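Local coordinates for DUF5625 domain-containing protein (Sulfurospirillum deleyianum, PDB 3NKG) that is of unknown function but folds into two four-stranded antiparallel beta sheets, a beta-sandwich-like architecture that carries a small helical extension, at residues Leu13-Val19 / Ile149-Phe155; Lys101-Ile107 / Lys144-Glu150. All blocks are in the same frame, centred on the assembly; numbering follows the deposited sequence. Where two conformers were deposited one is given.

Both contacts use strand 143-151 and share its Ile149 and Glu150. In interaction 2 its edge pairs with strand 98-107, in the middle of a four-stranded antiparallel sheet, through backbone bonds and an apolar face made by Ile102, Ile104, Phe147 and Ile149. Interaction 1 lies at the far end of the same strand, where the chain leaves the sheet and meets the loop leading into the outermost strand 18-26; there an asparagine amide and backbone bonds round a type II turn join the two, with two bridging waters. Both have a buried and a solvent side, but 101-107/144-150 combines its regular backbone ladder with apolar packing, 13-19/149-155 backbone bonds with the Asn151 amide. They meet where Val19 touches Arg148.

Interaction 1 of 2, residues Leu13-Val19 / Ile149-Phe155; sequences LSQAGSV and IENIEAF
Asn151 reaches from the end of its strand into the bend of the 13-19 loop, and its amide holds the tight half of the contact. With CG anti to the backbone N (chi1 176°), the amide is carried towards Gln15 O, to which Asn151 ND2 donates at 3.0 Å. That oxygen lies close to the amide plane, but the nitrogen stands well above the carbonyl plane, off the lone pairs. Asn151 ND2 also donates to Glu153 O at 2.7 Å, this time with the acceptor tilted from the amide plane. One buried NH2 group thus ties together two loops, which probably fixes the orientation of the amide. OD1 faces hydrocarbon on this side: Leu13 CD2 comes to 3.4 Å from Asn151 OD1, the two side chains crossing at about a right angle. Further along, Phe155 N donates to Leu13 O at 3.0 Å, in the carbonyl plane, and the same oxygen lies near the edge of the Phe155 ring.

Gln15 to Ser18 form a type II beta turn, with Gly17 at the position where positive phi favours glycine; the turn feeds strand 18-26, the edge strand that pairs antiparallel with 143-151. Asn151 N donates to Ser18 O at 2.8 Å, whereas Gly17 N to Asn151 O is a weak, bent bond. In the conformer described, Ser18 OG is hydrogen-bonded to Asp12 O. On this inner side a water donates to both Ser18 O and Ile149 O.

The outer side is looser. Ala16 CB and Ala154 CB are 4.3 Å apart, each methyl meeting a backbone oxygen more closely (Ile152 O and Ser14 O respectively), Val19 CG2 lies across the aliphatic part of Glu150, and another water bridges Gly17 O to Glu150 OE2.

Interaction 2 of 2, residues Lys101-Ile107 / Lys144-Glu150; sequences KITIHQI and KYIFRIE
Ile104 lies alongside Phe147, both pointing to the same face of the sheet. A chi1 of -53° sets Ile104 CG1 anti to its carbonyl carbon and swings that branch over the ring, 4.0 Å from the Phe147 centroid in a CH-pi contact offset toward the rim; beyond it, Ile104 CD1 reaches Phe147 CE2 at 3.4 Å. The other branch, CG2, turns to Tyr145 and meets its CD2 at 4.0 Å, so one isoleucine serves two aromatic neighbours. Gln106 is extended beside the Tyr145 ring, its amide plane only 19° from the ring plane and its CB 3.8 Å from Tyr145 CE2. Tyr145 OH bonds to Asp141 O. With an alanine at Tyr145, Ile104 CG2 and the Gln106 chain would probably lose the ring beside them, and Asp141 O its hydroxyl partner.

On the reverse face Thr103 CB packs on Arg148 CB, Thr103 OG1 bonds to Asp118, and Ile107 CD1 touches Ile146 CD1 at 3.8 Å. Between the faces, strands 98-107 and 143-151 pair as central antiparallel neighbours, with Thr103 and Arg148 exchanging both backbone bonds. Phe165 and Ile167 of the opposing sheet pack on Phe147, which implies that the Ile104-Phe147 face belongs to the hydrophobic interior, whereas the Thr103-Arg148 face is mixed, with partly exposed polar and charged chains beside Ile146, consistent with a solvent-facing side.

Interaction 1 of 2, residues Leu13-Val19 / Ile149-Phe155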
ATOM      1  N   LEU A  13      -2.502 -10.653   0.423  1.00 22.87           N
ATOM      2  CA  LEU A  13      -1.178 -10.644   1.054  1.00 22.83           C
ATOM      3  C   LEU A  13      -0.892 -11.898   1.885  1.00 22.66           C
ATOM      4  O   LEU A  13       0.181 -12.006   2.466  1.00 24.81           O
ATOM      5  CB  LEU A  13      -1.025  -9.435   1.984  1.00 25.08           C
ATOM      6  CG  LEU A  13      -1.196  -8.015   1.454  1.00 31.06           C
ATOM      7  CD1 LEU A  13      -0.762  -7.074   2.564  1.00 28.93           C
ATOM      8  CD2 LEU A  13      -0.354  -7.791   0.217  1.00 27.26           C
ATOM      9  N   SER A  14      -1.839 -12.833   1.954  1.00 24.32           N
ATOM     10  CA  SER A  14      -1.627 -14.052   2.756  1.00 24.34           C
ATOM     11  C   SER A  14      -0.869 -15.136   1.972  1.00 24.65           C
ATOM     12  O   SER A  14      -0.387 -16.097   2.555  1.00 28.95           O
ATOM     13  CB  SER A  14      -2.964 -14.609   3.266  1.00 18.39           C
ATOM     14  OG  SER A  14      -3.748 -15.083   2.178  1.00 23.92           O
ATOM     15  N   GLN A  15      -0.760 -14.977   0.647  1.00 28.20           N
ATOM     16  CA  GLN A  15      -0.096 -15.977  -0.206  1.00 26.05           C
ATOM     17  C   GLN A  15       1.132 -15.429  -0.949  1.00 22.17           C
ATOM     18  O   GLN A  15       1.015 -14.468  -1.700  1.00 22.59           O
ATOM     19  CB  GLN A  15      -1.082 -16.541  -1.241  1.00 37.15           C
ATOM     20  CG  GLN A  15      -2.223 -17.361  -0.653  1.00 53.59           C
ATOM     21  CD  GLN A  15      -1.744 -18.677  -0.051  1.00 69.40           C
ATOM     22  OE1 GLN A  15      -1.165 -19.514  -0.745  1.00 78.84           O
ATOM     23  NE2 GLN A  15      -1.983 -18.862   1.246  1.00 70.75           N
ATOM     24  N   ALA A  16       2.288 -16.072  -0.774  1.00 23.36           N
ATOM     25  CA  ALA A  16       3.503 -15.718  -1.529  1.00 24.74           C
ATOM     26  C   ALA A  16       3.260 -15.876  -3.022  1.00 30.45           C
ATOM     27  O   ALA A  16       2.609 -16.831  -3.442  1.00 31.50           O
ATOM     28  CB  ALA A  16       4.705 -16.578  -1.072  1.00 24.81           C
ATOM     29  N   GLY A  17       3.747 -14.930  -3.829  1.00 31.21           N
ATOM     30  CA  GLY A  17       3.617 -15.047  -5.278  1.00 29.57           C
ATOM     31  C   GLY A  17       2.231 -14.789  -5.854  1.00 33.71           C
ATOM     32  O   GLY A  17       1.989 -15.026  -7.043  1.00 33.60           O
ATOM     33  N   SER A  18       1.316 -14.288  -5.026  0.71 28.55           N
ATOM     34  CA  SER A  18      -0.008 -13.934  -5.523  0.71 28.34           C
ATOM     35  C   SER A  18       0.124 -12.760  -6.496  0.71 30.49           C
ATOM     36  O   SER A  18       0.717 -11.727  -6.161  0.71 26.53           O
ATOM     37  CB  SER A  18      -0.974 -13.596  -4.382  0.71 28.18           C
ATOM     38  OG  SER A  18      -0.756 -12.295  -3.860  0.71 28.96           O
ATOM     39  N   VAL A  19      -0.430 -12.931  -7.698  1.00 27.94           N
ATOM     40  CA  VAL A  19      -0.361 -11.915  -8.755  1.00 27.33           C
ATOM     41  C   VAL A  19      -1.760 -11.472  -9.186  1.00 35.07           C
ATOM     42  O   VAL A  19      -2.653 -12.307  -9.315  1.00 32.86           O
ATOM     43  CB  VAL A  19       0.375 -12.465 -10.001  1.00 28.28           C
ATOM     44  CG1 VAL A  19       0.328 -11.448 -11.195  1.00 27.49           C
ATOM     45  CG2 VAL A  19       1.804 -12.828  -9.648  1.00 28.59           C
ATOM     46  N   ILE A 149       0.549  -6.580 -10.216  1.00 23.87           N
ATOM     47  CA  ILE A 149       0.937  -6.419  -8.819  1.00 22.63           C
ATOM     48  C   ILE A 149       1.119  -7.800  -8.205  1.00 24.17           C
ATOM     49  O   ILE A 149       0.204  -8.618  -8.234  1.00 26.63           O
ATOM     50  CB  ILE A 149      -0.099  -5.623  -7.990  1.00 20.45           C
ATOM     51  CG1 ILE A 149      -0.363  -4.251  -8.611  1.00 28.66           C
ATOM     52  CG2 ILE A 149       0.416  -5.458  -6.516  1.00 18.73           C
ATOM     53  CD1 ILE A 149      -1.564  -4.202  -9.555  1.00 32.84           C
ATOM     54  N   GLU A 150       2.318  -8.052  -7.685  1.00 18.11           N
ATOM     55  CA  GLU A 150       2.663  -9.334  -7.117  1.00 16.47           C
ATOM     56  C   GLU A 150       3.065  -9.152  -5.658  1.00 24.47           C
ATOM     57  O   GLU A 150       3.921  -8.325  -5.328  1.00 23.39           O
ATOM     58  CB  GLU A 150       3.813  -9.987  -7.903  1.00 20.42           C
ATOM     59  CG  GLU A 150       4.403 -11.233  -7.207  1.00 25.33           C
ATOM     60  CD  GLU A 150       5.365 -12.061  -8.089  1.00 40.95           C
ATOM     61  OE1 GLU A 150       5.713 -11.620  -9.206  1.00 36.95           O
ATOM     62  OE2 GLU A 150       5.769 -13.175  -7.658  1.00 44.01           O
ATOM     63  N   ASN A 151       2.404  -9.908  -4.789  1.00 23.65           N
ATOM     64  CA  ASN A 151       2.774  -9.991  -3.384  1.00 27.02           C
ATOM     65  C   ASN A 151       3.863 -11.051  -3.223  1.00 22.43           C
ATOM     66  O   ASN A 151       3.645 -12.238  -3.501  1.00 23.80           O
ATOM     67  CB  ASN A 151       1.550 -10.332  -2.520  1.00 20.68           C
ATOM     68  CG  ASN A 151       1.907 -10.532  -1.070  1.00 26.16           C
ATOM     69  OD1 ASN A 151       2.400  -9.610  -0.401  1.00 26.63           O
ATOM     70  ND2 ASN A 151       1.686 -11.749  -0.571  1.00 24.49           N
ATOM     71  N   ILE A 152       5.050 -10.632  -2.796  1.00 22.14           N
ATOM     72  CA  ILE A 152       6.189 -11.557  -2.730  1.00 19.34           C
ATOM     73  C   ILE A 152       6.134 -12.539  -1.537  1.00 29.52           C
ATOM     74  O   ILE A 152       6.341 -13.748  -1.709  1.00 28.68           O
ATOM     75  CB  ILE A 152       7.553 -10.799  -2.752  1.00 28.11           C
ATOM     76  CG1 ILE A 152       7.636  -9.890  -3.986  1.00 31.70           C
ATOM     77  CG2 ILE A 152       8.733 -11.768  -2.729  1.00 31.70           C
ATOM     78  CD1 ILE A 152       7.644 -10.650  -5.306  1.00 28.05           C
ATOM     79  N   GLU A 153       5.854 -12.033  -0.340  1.00 26.11           N
ATOM     80  CA  GLU A 153       5.863 -12.888   0.858  1.00 28.76           C
ATOM     81  C   GLU A 153       4.471 -13.169   1.416  1.00 25.82           C
ATOM     82  O   GLU A 153       3.554 -12.346   1.290  1.00 26.45           O
ATOM     83  CB  GLU A 153       6.692 -12.267   1.991  1.00 31.54           C
ATOM     84  CG  GLU A 153       8.164 -12.052   1.700  1.00 42.87           C
ATOM     85  CD  GLU A 153       8.901 -11.463   2.912  1.00 54.21           C
ATOM     86  OE1 GLU A 153       8.379 -11.564   4.060  1.00 45.05           O
ATOM     87  OE2 GLU A 153      10.002 -10.902   2.710  1.00 63.84           O
ATOM     88  N   ALA A 154       4.350 -14.308   2.096  1.00 22.36           N
ATOM     89  CA  ALA A 154       3.107 -14.700   2.769  1.00 26.24           C
ATOM     90  C   ALA A 154       3.021 -14.053   4.156  1.00 28.12           C
ATOM     91  O   ALA A 154       3.974 -14.139   4.935  1.00 29.35           O
ATOM     92  CB  ALA A 154       3.067 -16.223   2.910  1.00 25.73           C
ATOM     93  N   PHE A 155       1.889 -13.406   4.457  1.00 22.94           N
ATOM     94  CA  PHE A 155       1.638 -12.856   5.798  1.00 24.79           C
ATOM     95  C   PHE A 155       0.390 -13.486   6.420  1.00 27.00           C
ATOM     96  O   PHE A 155      -0.732 -13.232   5.993  1.00 21.36           O
ATOM     97  CB  PHE A 155       1.556 -11.315   5.751  1.00 22.75           C
ATOM     98  CG  PHE A 155       2.852 -10.695   5.342  1.00 21.03           C
ATOM     99  CD1 PHE A 155       3.870 -10.486   6.286  1.00 24.36           C
ATOM    100  CD2 PHE A 155       3.096 -10.406   4.016  1.00 17.14           C
ATOM    101  CE1 PHE A 155       5.096  -9.960   5.909  1.00 25.44           C
ATOM    102  CE2 PHE A 155       4.337  -9.876   3.618  1.00 27.61           C
ATOM    103  CZ  PHE A 155       5.330  -9.652   4.557  1.00 24.89           C
TER
HETATM  104  O   HOH W   1       4.146 -15.685  -8.637  1.00 46.13           O
HETATM  105  O   HOH W   2      -1.147  -9.440  -5.806  1.00 34.91           O

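Interaction 2 of 2, residues Lys101-Ile107 / Lys144-Glu150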
ATOM      1  N   LYS A 101       5.934  -6.263  -5.791  1.00 23.93           N
ATOM      2  CA  LYS A 101       6.525  -5.990  -7.085  1.00 24.22           C
ATOM      3  C   LYS A 101       5.468  -5.425  -8.014  1.00 26.76           C
ATOM      4  O   LYS A 101       4.422  -6.055  -8.267  1.00 24.73           O
ATOM      5  CB  LYS A 101       7.153  -7.255  -7.672  1.00 32.11           C
ATOM      6  CG  LYS A 101       7.920  -7.033  -8.964  1.00 33.36           C
ATOM      7  CD  LYS A 101       8.623  -8.325  -9.382  1.00 44.22           C
ATOM      8  CE  LYS A 101       8.702  -8.456 -10.885  1.00 52.48           C
ATOM      9  NZ  LYS A 101       9.427  -9.699 -11.290  1.00 60.95           N
ATOM     10  N   ILE A 102       5.743  -4.226  -8.516  1.00 20.81           N
ATOM     11  CA  ILE A 102       4.853  -3.584  -9.473  1.00 18.32           C
ATOM     12  C   ILE A 102       5.479  -3.503 -10.855  1.00 27.26           C
ATOM     13  O   ILE A 102       6.566  -2.944 -11.031  1.00 24.74           O
ATOM     14  CB  ILE A 102       4.462  -2.163  -9.022  1.00 21.46           C
ATOM     15  CG1 ILE A 102       3.737  -2.224  -7.681  1.00 28.19           C
ATOM     16  CG2 ILE A 102       3.552  -1.473 -10.062  1.00 21.88           C
ATOM     17  CD1 ILE A 102       3.548  -0.872  -7.050  1.00 31.46           C
ATOM     18  N   THR A 103       4.779  -4.067 -11.831  1.00 23.75           N
ATOM     19  CA  THR A 103       5.182  -3.999 -13.233  1.00 22.67           C
ATOM     20  C   THR A 103       4.149  -3.220 -14.031  1.00 23.14           C
ATOM     21  O   THR A 103       2.962  -3.489 -13.927  1.00 24.15           O
ATOM     22  CB  THR A 103       5.328  -5.413 -13.823  1.00 23.33           C
ATOM     23  OG1 THR A 103       6.201  -6.176 -12.981  1.00 27.85           O
ATOM     24  CG2 THR A 103       5.924  -5.354 -15.212  1.00 27.24           C
ATOM     25  N   ILE A 104       4.597  -2.245 -14.818  1.00 19.85           N
ATOM     26  CA  ILE A 104       3.678  -1.442 -15.614  1.00 23.89           C
ATOM     27  C   ILE A 104       4.047  -1.443 -17.100  1.00 27.32           C
ATOM     28  O   ILE A 104       5.166  -1.070 -17.466  1.00 26.73           O
ATOM     29  CB  ILE A 104       3.615   0.029 -15.143  1.00 23.73           C
ATOM     30  CG1 ILE A 104       3.306   0.112 -13.648  1.00 29.17           C
ATOM     31  CG2 ILE A 104       2.549   0.809 -15.915  1.00 19.63           C
ATOM     32  CD1 ILE A 104       3.300   1.536 -13.127  1.00 27.79           C
ATOM     33  N   HIS A 105       3.090  -1.857 -17.935  1.00 28.52           N
ATOM     34  CA  HIS A 105       3.185  -1.696 -19.389  1.00 26.17           C
ATOM     35  C   HIS A 105       2.243  -0.616 -19.906  1.00 29.27           C
ATOM     36  O   HIS A 105       1.092  -0.522 -19.480  1.00 23.08           O
ATOM     37  CB  HIS A 105       2.839  -2.986 -20.105  1.00 32.30           C
ATOM     38  CG  HIS A 105       3.880  -4.050 -19.963  1.00 29.87           C
ATOM     39  ND1 HIS A 105       3.998  -4.819 -18.826  1.00 29.89           N
ATOM     40  CD2 HIS A 105       4.838  -4.473 -20.814  1.00 29.42           C
ATOM     41  CE1 HIS A 105       4.993  -5.674 -18.987  1.00 36.58           C
ATOM     42  NE2 HIS A 105       5.520  -5.486 -20.187  1.00 31.78           N
ATOM     43  N   GLN A 106       2.728   0.194 -20.843  1.00 27.93           N
ATOM     44  CA  GLN A 106       1.829   1.126 -21.520  1.00 23.68           C
ATOM     45  C   GLN A 106       1.308   0.419 -22.757  1.00 24.44           C
ATOM     46  O   GLN A 106       2.058  -0.270 -23.441  1.00 29.07           O
ATOM     47  CB  GLN A 106       2.555   2.420 -21.883  1.00 20.85           C
ATOM     48  CG  GLN A 106       1.756   3.395 -22.748  1.00 25.25           C
ATOM     49  CD  GLN A 106       2.329   4.819 -22.711  1.00 35.64           C
ATOM     50  OE1 GLN A 106       3.547   5.020 -22.723  1.00 39.42           O
ATOM     51  NE2 GLN A 106       1.443   5.807 -22.666  1.00 38.26           N
ATOM     52  N   ILE A 107       0.019   0.577 -23.035  1.00 26.15           N
ATOM     53  CA  ILE A 107      -0.556   0.054 -24.268  1.00 23.30           C
ATOM     54  C   ILE A 107      -0.359   1.088 -25.387  1.00 22.97           C
ATOM     55  O   ILE A 107      -0.844   2.207 -25.277  1.00 24.42           O
ATOM     56  CB  ILE A 107      -2.043  -0.225 -24.091  1.00 23.11           C
ATOM     57  CG1 ILE A 107      -2.254  -1.175 -22.897  1.00 25.77           C
ATOM     58  CG2 ILE A 107      -2.615  -0.803 -25.388  1.00 29.77           C
ATOM     59  CD1 ILE A 107      -3.672  -1.671 -22.763  1.00 33.90           C
ATOM     60  N   LYS A 144      -3.468   4.358 -21.559  1.00 32.00           N
ATOM     61  CA  LYS A 144      -3.888   3.060 -21.068  1.00 27.70           C
ATOM     62  C   LYS A 144      -2.668   2.265 -20.644  1.00 24.21           C
ATOM     63  O   LYS A 144      -1.641   2.297 -21.327  1.00 23.81           O
ATOM     64  CB  LYS A 144      -4.626   2.293 -22.166  1.00 39.58           C
ATOM     65  CG  LYS A 144      -5.923   1.635 -21.700  1.00 59.13           C
ATOM     66  CD  LYS A 144      -7.137   2.089 -22.525  1.00 65.98           C
ATOM     67  CE  LYS A 144      -7.166   1.455 -23.920  1.00 70.51           C
ATOM     68  NZ  LYS A 144      -8.360   1.890 -24.724  1.00 70.56           N
ATOM     69  N   TYR A 145      -2.796   1.539 -19.532  1.00 23.54           N
ATOM     70  CA  TYR A 145      -1.679   0.797 -18.947  1.00 24.96           C
ATOM     71  C   TYR A 145      -2.122  -0.579 -18.439  1.00 28.83           C
ATOM     72  O   TYR A 145      -3.294  -0.783 -18.099  1.00 35.91           O
ATOM     73  CB  TYR A 145      -1.079   1.591 -17.766  1.00 21.49           C
ATOM     74  CG  TYR A 145      -0.590   2.964 -18.154  1.00 26.27           C
ATOM     75  CD1 TYR A 145      -1.456   4.065 -18.142  1.00 24.71           C
ATOM     76  CD2 TYR A 145       0.732   3.166 -18.544  1.00 23.95           C
ATOM     77  CE1 TYR A 145      -1.012   5.323 -18.490  1.00 25.47           C
ATOM     78  CE2 TYR A 145       1.187   4.420 -18.905  1.00 27.51           C
ATOM     79  CZ  TYR A 145       0.308   5.497 -18.876  1.00 28.26           C
ATOM     80  OH  TYR A 145       0.743   6.742 -19.255  1.00 31.11           O
ATOM     81  N   ILE A 146      -1.185  -1.519 -18.394  1.00 25.84           N
ATOM     82  CA  ILE A 146      -1.392  -2.759 -17.662  1.00 23.52           C
ATOM     83  C   ILE A 146      -0.564  -2.718 -16.381  1.00 28.08           C
ATOM     84  O   ILE A 146       0.669  -2.610 -16.424  1.00 26.36           O
ATOM     85  CB  ILE A 146      -0.977  -3.976 -18.488  1.00 26.09           C
ATOM     86  CG1 ILE A 146      -1.760  -3.991 -19.820  1.00 28.51           C
ATOM     87  CG2 ILE A 146      -1.159  -5.271 -17.685  1.00 25.65           C
ATOM     88  CD1 ILE A 146      -3.225  -3.825 -19.629  1.00 31.43           C
ATOM     89  N   PHE A 147      -1.246  -2.801 -15.241  1.00 20.51           N
ATOM     90  CA  PHE A 147      -0.572  -2.910 -13.966  1.00 23.50           C
ATOM     91  C   PHE A 147      -0.573  -4.361 -13.519  1.00 23.18           C
ATOM     92  O   PHE A 147      -1.608  -5.011 -13.468  1.00 26.03           O
ATOM     93  CB  PHE A 147      -1.297  -2.069 -12.929  1.00 24.80           C
ATOM     94  CG  PHE A 147      -0.925  -0.614 -12.940  1.00 28.33           C
ATOM     95  CD1 PHE A 147      -1.281   0.204 -14.009  1.00 29.82           C
ATOM     96  CD2 PHE A 147      -0.230  -0.055 -11.866  1.00 26.91           C
ATOM     97  CE1 PHE A 147      -0.941   1.561 -14.019  1.00 29.09           C
ATOM     98  CE2 PHE A 147       0.109   1.283 -11.859  1.00 30.78           C
ATOM     99  CZ  PHE A 147      -0.250   2.103 -12.938  1.00 30.16           C
ATOM    100  N   ARG A 148       0.596  -4.873 -13.191  1.00 23.69           N
ATOM    101  CA  ARG A 148       0.686  -6.196 -12.608  1.00 23.67           C
ATOM    102  C   ARG A 148       1.245  -6.020 -11.200  1.00 27.35           C
ATOM    103  O   ARG A 148       2.269  -5.368 -11.008  1.00 25.82           O
ATOM    104  CB  ARG A 148       1.598  -7.069 -13.456  1.00 22.81           C
ATOM    105  CG  ARG A 148       1.780  -8.466 -12.938  1.00 22.73           C
ATOM    106  CD  ARG A 148       2.807  -9.190 -13.787  1.00 25.66           C
ATOM    107  NE  ARG A 148       3.338 -10.346 -13.084  1.00 40.24           N
ATOM    108  CZ  ARG A 148       3.198 -11.601 -13.487  1.00 56.32           C
ATOM    109  NH1 ARG A 148       3.734 -12.586 -12.768  1.00 56.85           N
ATOM    110  NH2 ARG A 148       2.533 -11.872 -14.609  1.00 60.44           N
ATOM    111  N   ILE A 149       0.549  -6.580 -10.216  1.00 23.87           N
ATOM    112  CA  ILE A 149       0.937  -6.419  -8.819  1.00 22.63           C
ATOM    113  C   ILE A 149       1.119  -7.800  -8.205  1.00 24.17           C
ATOM    114  O   ILE A 149       0.204  -8.618  -8.234  1.00 26.63           O
ATOM    115  CB  ILE A 149      -0.099  -5.623  -7.990  1.00 20.45           C
ATOM    116  CG1 ILE A 149      -0.363  -4.251  -8.611  1.00 28.66           C
ATOM    117  CG2 ILE A 149       0.416  -5.458  -6.516  1.00 18.73           C
ATOM    118  CD1 ILE A 149      -1.564  -4.202  -9.555  1.00 32.84           C
ATOM    119  N   GLU A 150       2.318  -8.052  -7.685  1.00 18.11           N
ATOM    120  CA  GLU A 150       2.663  -9.334  -7.117  1.00 16.47           C
ATOM    121  C   GLU A 150       3.065  -9.152  -5.658  1.00 24.47           C
ATOM    122  O   GLU A 150       3.921  -8.325  -5.328  1.00 23.39           O
ATOM    123  CB  GLU A 150       3.813  -9.987  -7.903  1.00 20.42           C
ATOM    124  CG  GLU A 150       4.403 -11.233  -7.207  1.00 25.33           C
ATOM    125  CD  GLU A 150       5.365 -12.061  -8.089  1.00 40.95           C
ATOM    126  OE1 GLU A 150       5.713 -11.620  -9.206  1.00 36.95           O
ATOM    127  OE2 GLU A 150       5.769 -13.175  -7.658  1.00 44.01           O
TER
HETATM  128  O   HOH W   3       2.207  -5.076 -16.449  1.00 24.57           O
HETATM  129  O   HOH W   4      -1.385   4.363 -23.783  1.00 32.78           O